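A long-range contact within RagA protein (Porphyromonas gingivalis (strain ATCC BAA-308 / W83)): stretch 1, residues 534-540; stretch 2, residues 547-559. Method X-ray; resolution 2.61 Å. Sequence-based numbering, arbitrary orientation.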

# COMPACT_ATOMS: atom_id res chain seq x y z
N GLY A 534 -3.90 -1.34 0.51
CA GLY A 534 -3.67 -2.11 -0.67
C GLY A 534 -3.60 -1.19 -1.85
O GLY A 534 -4.37 -0.24 -1.94
N ALA A 535 -2.67 -1.45 -2.76
CA ALA A 535 -2.61 -0.74 -4.02
C ALA A 535 -2.60 -1.75 -5.15
O ALA A 535 -2.21 -2.91 -4.98
CB ALA A 535 -1.36 0.14 -4.13
N SER A 536 -2.98 -1.27 -6.33
CA SER A 536 -3.07 -2.13 -7.48
C SER A 536 -2.83 -1.32 -8.74
O SER A 536 -3.08 -0.11 -8.79
CB SER A 536 -4.43 -2.85 -7.52
OG SER A 536 -5.32 -2.20 -8.40
N SER A 537 -2.30 -2.00 -9.74
CA SER A 537 -1.86 -1.36 -10.96
C SER A 537 -2.28 -2.28 -12.07
O SER A 537 -2.43 -3.49 -11.87
CB SER A 537 -0.34 -1.16 -10.97
OG SER A 537 0.06 -0.05 -10.19
N LYS A 538 -2.49 -1.72 -13.25
CA LYS A 538 -2.77 -2.61 -14.36
C LYS A 538 -2.21 -2.05 -15.65
O LYS A 538 -1.68 -0.93 -15.71
CB LYS A 538 -4.27 -2.90 -14.46
CG LYS A 538 -5.16 -1.71 -14.39
CD LYS A 538 -6.59 -2.15 -14.43
CE LYS A 538 -7.50 -0.93 -14.32
NZ LYS A 538 -8.93 -1.25 -14.00
N GLY A 539 -2.32 -2.86 -16.70
CA GLY A 539 -1.86 -2.49 -18.01
C GLY A 539 -0.41 -2.80 -18.27
O GLY A 539 0.16 -2.22 -19.21
N PHE A 540 0.20 -3.66 -17.46
CA PHE A 540 1.54 -4.17 -17.74
C PHE A 540 1.54 -4.93 -19.06
O PHE A 540 0.58 -5.63 -19.38
CB PHE A 540 1.99 -5.10 -16.61
CG PHE A 540 1.89 -4.50 -15.23
CD1 PHE A 540 2.70 -3.44 -14.86
CD2 PHE A 540 0.96 -4.98 -14.31
CE1 PHE A 540 2.61 -2.87 -13.60
CE2 PHE A 540 0.86 -4.42 -13.04
CZ PHE A 540 1.69 -3.36 -12.68
N LEU A 547 6.35 -3.84 -11.49
CA LEU A 547 6.25 -3.04 -10.28
C LEU A 547 4.99 -2.17 -10.34
O LEU A 547 4.58 -1.70 -11.41
CB LEU A 547 7.49 -2.16 -10.11
CG LEU A 547 8.86 -2.83 -9.93
CD1 LEU A 547 9.94 -1.79 -9.69
CD2 LEU A 547 8.85 -3.85 -8.80
N LEU A 548 4.36 -1.97 -9.18
CA LEU A 548 3.15 -1.16 -9.15
C LEU A 548 3.39 0.19 -9.80
O LEU A 548 2.52 0.71 -10.51
CB LEU A 548 2.66 -1.00 -7.70
CG LEU A 548 2.08 -2.27 -7.08
CD1 LEU A 548 1.63 -2.08 -5.65
CD2 LEU A 548 0.94 -2.82 -7.93
N SER A 549 4.57 0.77 -9.60
CA SER A 549 4.91 2.07 -10.17
C SER A 549 4.90 2.08 -11.68
O SER A 549 5.00 3.16 -12.27
CB SER A 549 6.29 2.49 -9.71
OG SER A 549 7.13 1.37 -9.73
N GLN A 550 4.78 0.92 -12.32
CA GLN A 550 4.97 0.81 -13.75
C GLN A 550 3.68 0.57 -14.49
O GLN A 550 3.71 0.19 -15.67
CB GLN A 550 6.00 -0.28 -14.05
CG GLN A 550 7.33 -0.03 -13.35
CD GLN A 550 8.40 -1.04 -13.71
OE1 GLN A 550 8.30 -2.24 -13.40
NE2 GLN A 550 9.45 -0.55 -14.37
N GLY A 551 2.55 0.77 -13.83
CA GLY A 551 1.27 0.63 -14.49
C GLY A 551 0.98 1.76 -15.47
O GLY A 551 1.62 2.82 -15.48
N LYS A 552 -0.01 1.52 -16.32
CA LYS A 552 -0.55 2.58 -17.15
C LYS A 552 -1.25 3.57 -16.23
O LYS A 552 -1.71 3.22 -15.14
CB LYS A 552 -1.51 2.03 -18.22
CG LYS A 552 -0.91 0.89 -19.08
CD LYS A 552 -1.72 0.61 -20.34
CE LYS A 552 -0.84 0.41 -21.59
NZ LYS A 552 0.26 -0.56 -21.39
N THR A 553 -1.29 4.83 -16.65
CA THR A 553 -1.94 5.83 -15.83
C THR A 553 -3.33 6.11 -16.38
O THR A 553 -3.94 5.22 -16.98
CB THR A 553 -1.10 7.12 -15.74
OG1 THR A 553 -0.83 7.66 -17.04
CG2 THR A 553 0.20 6.85 -15.00
N GLY A 554 -3.82 7.34 -16.20
CA GLY A 554 -5.13 7.74 -16.71
C GLY A 554 -6.21 6.77 -16.30
O GLY A 554 -6.29 6.32 -15.14
N ASN A 555 -7.03 6.38 -17.27
CA ASN A 555 -8.16 5.50 -17.03
C ASN A 555 -7.79 4.14 -16.46
O ASN A 555 -8.69 3.42 -16.03
CB ASN A 555 -8.93 5.34 -18.33
CG ASN A 555 -9.69 6.59 -18.67
OD1 ASN A 555 -9.75 7.51 -17.85
ND2 ASN A 555 -10.26 6.65 -19.87
N SER A 556 -6.51 3.79 -16.40
CA SER A 556 -6.08 2.54 -15.80
C SER A 556 -5.79 2.66 -14.31
O SER A 556 -5.35 1.68 -13.69
CB SER A 556 -4.82 2.03 -16.53
OG SER A 556 -5.10 1.66 -17.87
N LEU A 557 -5.99 3.83 -13.71
CA LEU A 557 -5.65 3.97 -12.30
C LEU A 557 -6.83 3.58 -11.43
O LEU A 557 -7.92 3.27 -11.91
CB LEU A 557 -5.20 5.40 -12.00
CG LEU A 557 -3.97 5.78 -12.81
CD1 LEU A 557 -3.89 7.28 -13.06
CD2 LEU A 557 -2.74 5.27 -12.08
N SER A 558 -6.62 3.62 -10.12
CA SER A 558 -7.67 3.18 -9.21
C SER A 558 -7.34 3.66 -7.81
O SER A 558 -6.18 3.88 -7.48
CB SER A 558 -7.81 1.65 -9.24
OG SER A 558 -6.60 1.04 -8.78
N LEU A 559 -8.37 3.80 -6.98
CA LEU A 559 -8.12 4.22 -5.61
C LEU A 559 -7.45 3.09 -4.85
O LEU A 559 -7.65 1.93 -5.18
CB LEU A 559 -9.42 4.58 -4.91
CG LEU A 559 -10.00 5.92 -5.32
CD1 LEU A 559 -11.48 6.00 -4.87
CD2 LEU A 559 -9.18 7.05 -4.72
O HOH W 1 -4.92 0.84 -11.02
O HOH W 2 -9.35 1.77 -14.05

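Stretch 2 meets the strand 534-540 first at Leu547, whose side chain points away and whose backbone makes the contact: Leu547 O lies 3.2 Å from Phe540 CE1, near the plane of the ring and so at its edge. Leu547 O also accepts from Gln550 N (2.8 Å), which closes the turn around the 3-10 segment 548-549.

Leu548 contributes both backbone and side chain. Leu548 O accepts a hydrogen bond from Ser537 OG at 2.6 Å, consistent with the Ser537 CA-to-CB bond pointing toward this stretch and chi1 in m; Gly551 N reaches the same Leu548 O only weakly, at 3.3 Å. The Leu548 CA-to-CB bond runs sideways, but its m,t rotamer carries the methyls to the strand, where Leu548 CD1 packs 4.0 Å from Ala535 CB and Leu548 CD2 lies 3.7 Å from Ser537 OG.

At Gly551, CA sits 3.6 Å from Lys538 O and 4.3 Å from Ser537 CB. An ideal CB would be tight against both Lys538 O and Ser537 CB, so the close approach leaves little room for a side chain.

Lys552 forms two hydrogen bonds to consecutive carbonyls. Lys552 N donates to Lys538 O (3.0 Å, 151° at the hydrogen), and Lys552 NZ donates to Gly539 O (2.7 Å). The lysine chain occupies the space beside Gly539, where an ideal CB would lie 2.4 Å from Lys552 CG; the phi/psi of 87/17° independently calls for glycine.

Thr553 and Gly554 make no contact, and contact resumes at Ser556, where Ser556 O lies 3.4 Å from Lys538 CE. Water 1 bridges the stretches, its O donating to Ser536 O (3.0 Å) and Ser556 O (2.8 Å) while hydrogen-bonding Ser558 OG (2.8 Å). Ser558 OG also approaches Ser536 OG at 3.5 Å, a contact rather than a hydrogen bond.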